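Side-chain contacts in probable CoA-transferase alpha subunit (Rhodococcus jostii, PDB 6COJ), which probably serves as the alpha subunit of an enzyme of the CoA-transferase family, and in this crystal holds a CoA thioester with a spirocyclic acyl group: residues Met119-Cys122 with Gly123-Ala127; Arg219-Glu222 with Thr223-Val227; Gln282-Ala286 with Thr287-Gly291. The protein carries 1 engineered substitution. All coordinates share one frame; numbering follows the deposited sequence. Where two conformers were deposited one is given.

Contact 1. Residues Met119-Cys122 with Gly123-Ala127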
# COMPACT_ATOMS: atom_id res chain seq x y z
N MET A 119 13.02 1.35 -4.39
CA MET A 119 12.91 0.34 -5.43
C MET A 119 12.74 -1.06 -4.85
O MET A 119 12.14 -1.92 -5.50
CB MET A 119 14.12 0.39 -6.36
CG MET A 119 14.17 1.65 -7.22
SD MET A 119 15.74 1.83 -8.10
CE MET A 119 15.71 0.41 -9.19
N VAL A 120 13.28 -1.32 -3.65
CA VAL A 120 13.05 -2.61 -3.01
C VAL A 120 11.56 -2.81 -2.75
O VAL A 120 10.98 -3.83 -3.14
CB VAL A 120 13.87 -2.74 -1.71
CG1 VAL A 120 13.58 -4.08 -1.07
CG2 VAL A 120 15.37 -2.63 -2.00
N LYS A 121 10.93 -1.85 -2.08
CA LYS A 121 9.50 -1.92 -1.83
C LYS A 121 8.74 -2.12 -3.14
O LYS A 121 7.85 -2.98 -3.23
CB LYS A 121 9.05 -0.63 -1.14
CG LYS A 121 7.55 -0.54 -0.92
CD LYS A 121 7.15 0.86 -0.44
CE LYS A 121 5.64 0.95 -0.29
NZ LYS A 121 5.18 2.25 0.26
N CYS A 122 9.10 -1.34 -4.15
CA CYS A 122 8.42 -1.42 -5.44
C CYS A 122 8.55 -2.82 -6.05
O CYS A 122 7.56 -3.40 -6.51
CB CYS A 122 9.02 -0.36 -6.35
SG CYS A 122 8.33 -0.26 -8.00
N GLY A 123 9.77 -3.36 -6.07
CA GLY A 123 9.96 -4.68 -6.64
C GLY A 123 9.22 -5.78 -5.89
O GLY A 123 8.71 -6.72 -6.50
N LEU A 124 9.16 -5.66 -4.56
CA LEU A 124 8.40 -6.64 -3.79
C LEU A 124 6.91 -6.51 -4.06
O LEU A 124 6.21 -7.52 -4.17
CB LEU A 124 8.69 -6.48 -2.29
CG LEU A 124 10.11 -6.80 -1.84
CD1 LEU A 124 10.28 -6.38 -0.39
CD2 LEU A 124 10.39 -8.29 -1.99
N GLU A 125 6.42 -5.27 -4.19
CA GLU A 125 5.02 -5.06 -4.54
C GLU A 125 4.69 -5.65 -5.91
O GLU A 125 3.60 -6.22 -6.10
CB GLU A 125 4.70 -3.57 -4.50
CG GLU A 125 4.51 -3.02 -3.10
CD GLU A 125 4.36 -1.51 -3.06
OE1 GLU A 125 4.81 -0.83 -4.01
OE2 GLU A 125 3.79 -0.99 -2.07
N ALA A 126 5.60 -5.52 -6.87
CA ALA A 126 5.35 -6.11 -8.18
C ALA A 126 5.22 -7.63 -8.08
O ALA A 126 4.28 -8.22 -8.61
CB ALA A 126 6.44 -5.70 -9.18
N ALA A 127 6.15 -8.26 -7.36
CA ALA A 127 6.07 -9.70 -7.16
C ALA A 127 4.79 -10.10 -6.43
O ALA A 127 4.15 -11.09 -6.80
CB ALA A 127 7.30 -10.19 -6.39
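The carboxylate of Glu-125 is the flat side-chain group of this helical contact, and Lys-121 occupies one of its faces: CG of Lys-121 stands almost squarely above that face, 4.0 Å from CD of Glu-125. Farther along the lysine, CE lies above the same face, displaced outward beyond OE2 of Glu-125 and 3.2 Å from it. Both chains are extended, and Lys-121 has CG anti to its backbone N (chi1 176°), which sends its methylenes past the acid one turn on. The opposite charges probably attract, but NZ of Lys-121 is 4.2 Å from OE2 of Glu-125, short of a salt bridge; NZ is instead hydrogen-bonded to the backbone of another protein chain. With an alanine in place of Glu-125, the lysine methylenes would probably lose their cover on this side and the ammonium group one nearby opposite charge. Behind this pair run regular i to i+4 backbone bonds, such as Glu-125 N to Lys-121 O (2.9 Å, 160° at the hydrogen). On another side of the helix Val-120 and Leu-124 lie side by side, CG1 of the valine 4.1 Å from CD1 of the leucine. Gly-123, buried and without a side chain, makes a backbone hydrogen bond with Leu-175. The partly exposed positions suit long polar side chains, the buried ones small or apolar residues. Val-120 and Leu-124 pack on Tyr-206 of helix 203-208, Leu-124 also on Leu-205; Cys-122 meets Leu-134 and Ile-136 of strand 133-136 and Met-172 of strand 168-173, wedging helix 117-128 between helix and strands.

Contact 2. Residues Arg219-Glu222 with Thr223-Val227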
# COMPACT_ATOMS: atom_id res chain seq x y z
N ARG A 219 6.87 -15.54 20.44
CA ARG A 219 6.01 -16.45 21.17
C ARG A 219 4.89 -16.90 20.24
O ARG A 219 4.33 -16.09 19.50
CB ARG A 219 5.41 -15.76 22.40
CG ARG A 219 4.55 -16.67 23.27
CD ARG A 219 3.95 -15.91 24.44
NE ARG A 219 4.97 -15.27 25.26
CZ ARG A 219 5.50 -15.81 26.34
NH1 ARG A 219 5.12 -17.02 26.74
NH2 ARG A 219 6.43 -15.15 27.03
N VAL A 220 4.57 -18.19 20.30
CA VAL A 220 3.42 -18.75 19.62
C VAL A 220 2.28 -18.82 20.62
O VAL A 220 2.46 -19.32 21.74
CB VAL A 220 3.73 -20.14 19.04
CG1 VAL A 220 2.47 -20.77 18.47
CG2 VAL A 220 4.78 -20.03 17.96
N VAL A 221 1.12 -18.29 20.22
CA VAL A 221 -0.07 -18.26 21.06
C VAL A 221 -1.25 -18.78 20.23
O VAL A 221 -1.15 -18.94 19.02
CB VAL A 221 -0.37 -16.84 21.58
CG1 VAL A 221 0.79 -16.33 22.42
CG2 VAL A 221 -0.63 -15.91 20.40
N GLU A 222 -2.35 -19.10 20.91
CA GLU A 222 -3.53 -19.48 20.14
C GLU A 222 -4.09 -18.25 19.42
O GLU A 222 -3.87 -17.11 19.82
CB GLU A 222 -4.61 -20.13 21.01
CG GLU A 222 -4.20 -21.45 21.69
CD GLU A 222 -4.20 -22.68 20.77
OE1 GLU A 222 -4.97 -22.72 19.78
OE2 GLU A 222 -3.44 -23.63 21.06
N THR A 223 -4.82 -18.52 18.33
CA THR A 223 -5.34 -17.45 17.48
C THR A 223 -6.13 -16.43 18.29
O THR A 223 -5.95 -15.21 18.13
CB THR A 223 -6.25 -18.03 16.39
OG1 THR A 223 -5.53 -19.02 15.64
CG2 THR A 223 -6.72 -16.93 15.44
N GLU A 224 -6.98 -16.90 19.19
CA GLU A 224 -7.81 -15.96 19.92
C GLU A 224 -6.97 -15.08 20.85
O GLU A 224 -7.29 -13.90 21.03
CB GLU A 224 -8.92 -16.70 20.65
CG GLU A 224 -9.72 -15.79 21.50
CD GLU A 224 -10.78 -15.03 20.69
OE1 GLU A 224 -11.64 -14.42 21.33
OE2 GLU A 224 -10.73 -15.02 19.43
N GLU A 225 -5.90 -15.62 21.42
CA GLU A 225 -5.00 -14.78 22.20
C GLU A 225 -4.33 -13.74 21.32
O GLU A 225 -4.22 -12.57 21.70
CB GLU A 225 -3.97 -15.65 22.92
CG GLU A 225 -3.05 -14.83 23.78
CD GLU A 225 -2.15 -15.67 24.66
OE1 GLU A 225 -2.22 -16.91 24.64
OE2 GLU A 225 -1.35 -15.05 25.38
N LEU A 226 -3.87 -14.14 20.14
CA LEU A 226 -3.23 -13.21 19.22
C LEU A 226 -4.12 -12.01 18.90
O LEU A 226 -3.70 -10.86 19.01
CB LEU A 226 -2.84 -13.94 17.93
CG LEU A 226 -2.38 -13.09 16.74
CD1 LEU A 226 -1.03 -12.45 17.06
CD2 LEU A 226 -2.28 -13.94 15.48
N VAL A 227 -5.37 -12.28 18.49
CA VAL A 227 -6.23 -11.20 18.00
C VAL A 227 -6.75 -10.34 19.14
O VAL A 227 -7.18 -9.21 18.91
CB VAL A 227 -7.36 -11.72 17.09
CG1 VAL A 227 -6.77 -12.51 15.92
CG2 VAL A 227 -8.35 -12.57 17.88
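Val-221 makes the apolar contacts here, reaching forward from the loop to two residues of the first helical turn. Its CG2 is 3.9 Å from CB of Leu-226, the two side chains meeting at about a right angle. This methyl sits between the valine's own backbone N and carbonyl carbon (chi1 -60°), the crowded position, and there it faces the helix. The same valine lies almost squarely against one face of the Glu-225 carboxylate: CB of Val-221 is 3.6 Å from OE1 of Glu-225, and CG1 of Val-221 is 3.8 Å from CD of that glutamate. An extended chain with CG anti to the backbone N (chi1 -178°) lays Glu-225 across the valine, which is covered chiefly by the carboxylate, itself at the exposed surface.

Among polar contacts, Leu-226 N donates to Glu-222 O over 3.0 Å in a nearly straight bond (164° at the hydrogen), which closes the first turn. Thr-223 is tied by OG1 to Asp-188, and Glu-224 forms a salt bridge with Lys-228 one turn ahead.

As for charge, three glutamates gather at this helix start, where acidic groups probably interact favourably with the helix dipole. A branched, buried apolar chain suits Val-221 because it can meet both Leu-226 and Leu-186 of strand 186-187, on which Leu-226 rests too.

With Glu-222 as N-cap, Val-221 just before it and Leu-226 four residues after it form a hydrophobic staple, the i to i+5 apolar clasp characteristic of helix N-termini, here opening helix 223-229 after strand 213-217.

Contact 3. Residues Gln282-Ala286 with Thr287-Gly291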
# COMPACT_ATOMS: atom_id res chain seq x y z
N GLN A 282 37.52 -16.02 14.67
CA GLN A 282 37.49 -17.41 15.13
C GLN A 282 36.95 -17.50 16.54
O GLN A 282 36.20 -18.43 16.88
CB GLN A 282 38.91 -17.99 15.09
CG GLN A 282 39.04 -19.42 15.65
CD GLN A 282 39.50 -19.47 17.10
OE1 GLN A 282 40.20 -18.56 17.57
NE2 GLN A 282 39.13 -20.53 17.81
N GLN A 283 37.33 -16.55 17.39
CA GLN A 283 36.87 -16.57 18.77
C GLN A 283 35.38 -16.26 18.86
O GLN A 283 34.65 -16.89 19.62
CB GLN A 283 37.67 -15.56 19.59
CG GLN A 283 37.47 -15.70 21.09
CD GLN A 283 37.63 -17.14 21.55
OE1 GLN A 283 36.66 -17.80 21.92
NE2 GLN A 283 38.87 -17.63 21.52
N PHE A 284 34.92 -15.28 18.07
CA PHE A 284 33.49 -15.00 18.02
C PHE A 284 32.72 -16.21 17.54
O PHE A 284 31.69 -16.58 18.12
CB PHE A 284 33.25 -13.81 17.10
CG PHE A 284 31.84 -13.31 17.09
CD1 PHE A 284 30.90 -13.85 16.23
CD2 PHE A 284 31.45 -12.29 17.95
CE1 PHE A 284 29.59 -13.39 16.23
CE2 PHE A 284 30.14 -11.81 17.95
CZ PHE A 284 29.21 -12.37 17.09
N VAL A 285 33.21 -16.86 16.48
CA VAL A 285 32.57 -18.07 15.96
C VAL A 285 32.56 -19.16 17.03
O VAL A 285 31.53 -19.81 17.27
CB VAL A 285 33.28 -18.53 14.67
CG1 VAL A 285 32.89 -19.95 14.31
CG2 VAL A 285 32.95 -17.57 13.54
N ALA A 286 33.70 -19.39 17.68
CA ALA A 286 33.78 -20.44 18.70
C ALA A 286 32.79 -20.20 19.83
O ALA A 286 32.16 -21.14 20.33
CB ALA A 286 35.21 -20.55 19.24
N THR A 287 32.64 -18.94 20.25
CA THR A 287 31.80 -18.65 21.40
C THR A 287 30.32 -18.57 21.04
O THR A 287 29.47 -19.04 21.81
CB THR A 287 32.25 -17.34 22.07
OG1 THR A 287 33.60 -17.48 22.53
CG2 THR A 287 31.35 -17.00 23.26
N TYR A 288 29.98 -18.01 19.88
CA TYR A 288 28.59 -17.67 19.57
C TYR A 288 27.96 -18.47 18.44
O TYR A 288 26.74 -18.66 18.46
CB TYR A 288 28.44 -16.17 19.28
CG TYR A 288 28.88 -15.33 20.44
CD1 TYR A 288 28.06 -15.17 21.55
CD2 TYR A 288 30.15 -14.75 20.47
CE1 TYR A 288 28.47 -14.44 22.65
CE2 TYR A 288 30.56 -14.01 21.56
CZ TYR A 288 29.72 -13.86 22.65
OH TYR A 288 30.14 -13.13 23.74
N LEU A 289 28.74 -18.94 17.47
CA LEU A 289 28.16 -19.47 16.24
C LEU A 289 28.49 -20.94 16.00
O LEU A 289 28.29 -21.43 14.88
CB LEU A 289 28.58 -18.62 15.03
CG LEU A 289 28.32 -17.11 15.13
CD1 LEU A 289 28.85 -16.39 13.89
CD2 LEU A 289 26.83 -16.83 15.31
N SER A 290 28.98 -21.67 17.00
CA SER A 290 29.40 -23.04 16.80
C SER A 290 28.49 -24.06 17.47
O SER A 290 28.80 -25.26 17.46
CB SER A 290 30.85 -23.23 17.26
OG SER A 290 31.72 -22.43 16.48
N GLY A 291 27.38 -23.62 18.04
CA GLY A 291 26.42 -24.48 18.70
C GLY A 291 25.01 -24.18 18.23
O GLY A 291 24.78 -23.75 17.10
O HOH W 1 29.49 -21.55 19.88
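Phe-284 and Tyr-288 meet obliquely one helical turn apart, their ring planes at 41° and centroids 5.0 Å apart. CD2 of Tyr-288 sits over one face of the Phe-284 ring, toward its rim, and 3.8 Å from CD2 of the phenylalanine. At the edge of that ring, in its plane, comes Leu-289, whose CD1 is 3.9 Å from CE1 of Phe-284. Large flat and branched residues suit this side, which is turned inward.

Backbone bonds set the spacing of these side chains. Tyr-288 N bonds to Phe-284 O, and Leu-289 N reaches Val-285 O over 2.9 Å. Ser-290 OG gives a second, shorter bond of 2.7 Å to Val-285 O, from above the carbonyl plane and on the face opposite to Leu-289 N. Having its OG anti to the carbonyl carbon (chi1 -63°), the small serine folds back to this oxygen. A water accepts from Ser-290 N and donates to Ala-286 O (2.7 Å), bridging the two. On the solvent side, Thr-287 OG1 lies 3.1 Å from both O and OE1 of Gln-283.

Farther out, Trp-281 stacks on Phe-284, Phe-267 meets Tyr-288 edge-to-face, and Leu-289 touches Leu-55 of helix 48-56. The whole is a helix C-terminus, its last turn finished by a serine hydroxyl and a bridging water, with the aromatic side of helix 278-288 packed between helices 265-274 and 293-306.

The three contacts are separate along the chain and in space. Contact 1 is related to the ligand pocket through its helix: 117-128 begins at Ala-117, which lines the site of the bound CoA thioester, while the side chain of Val-120 is about 9 Å from that ligand. Contact 2, at a helix start, has its centre 30 Å from that of contact 1, with nearest atoms about 22 Å apart. Contact 3 belongs to the helices near the C-terminus, on the other side of the chain's centre from contact 1 (centres 36 Å apart), and its nearest atoms are about 20 Å from contact 2. Together they sample a helix middle, beginning and end.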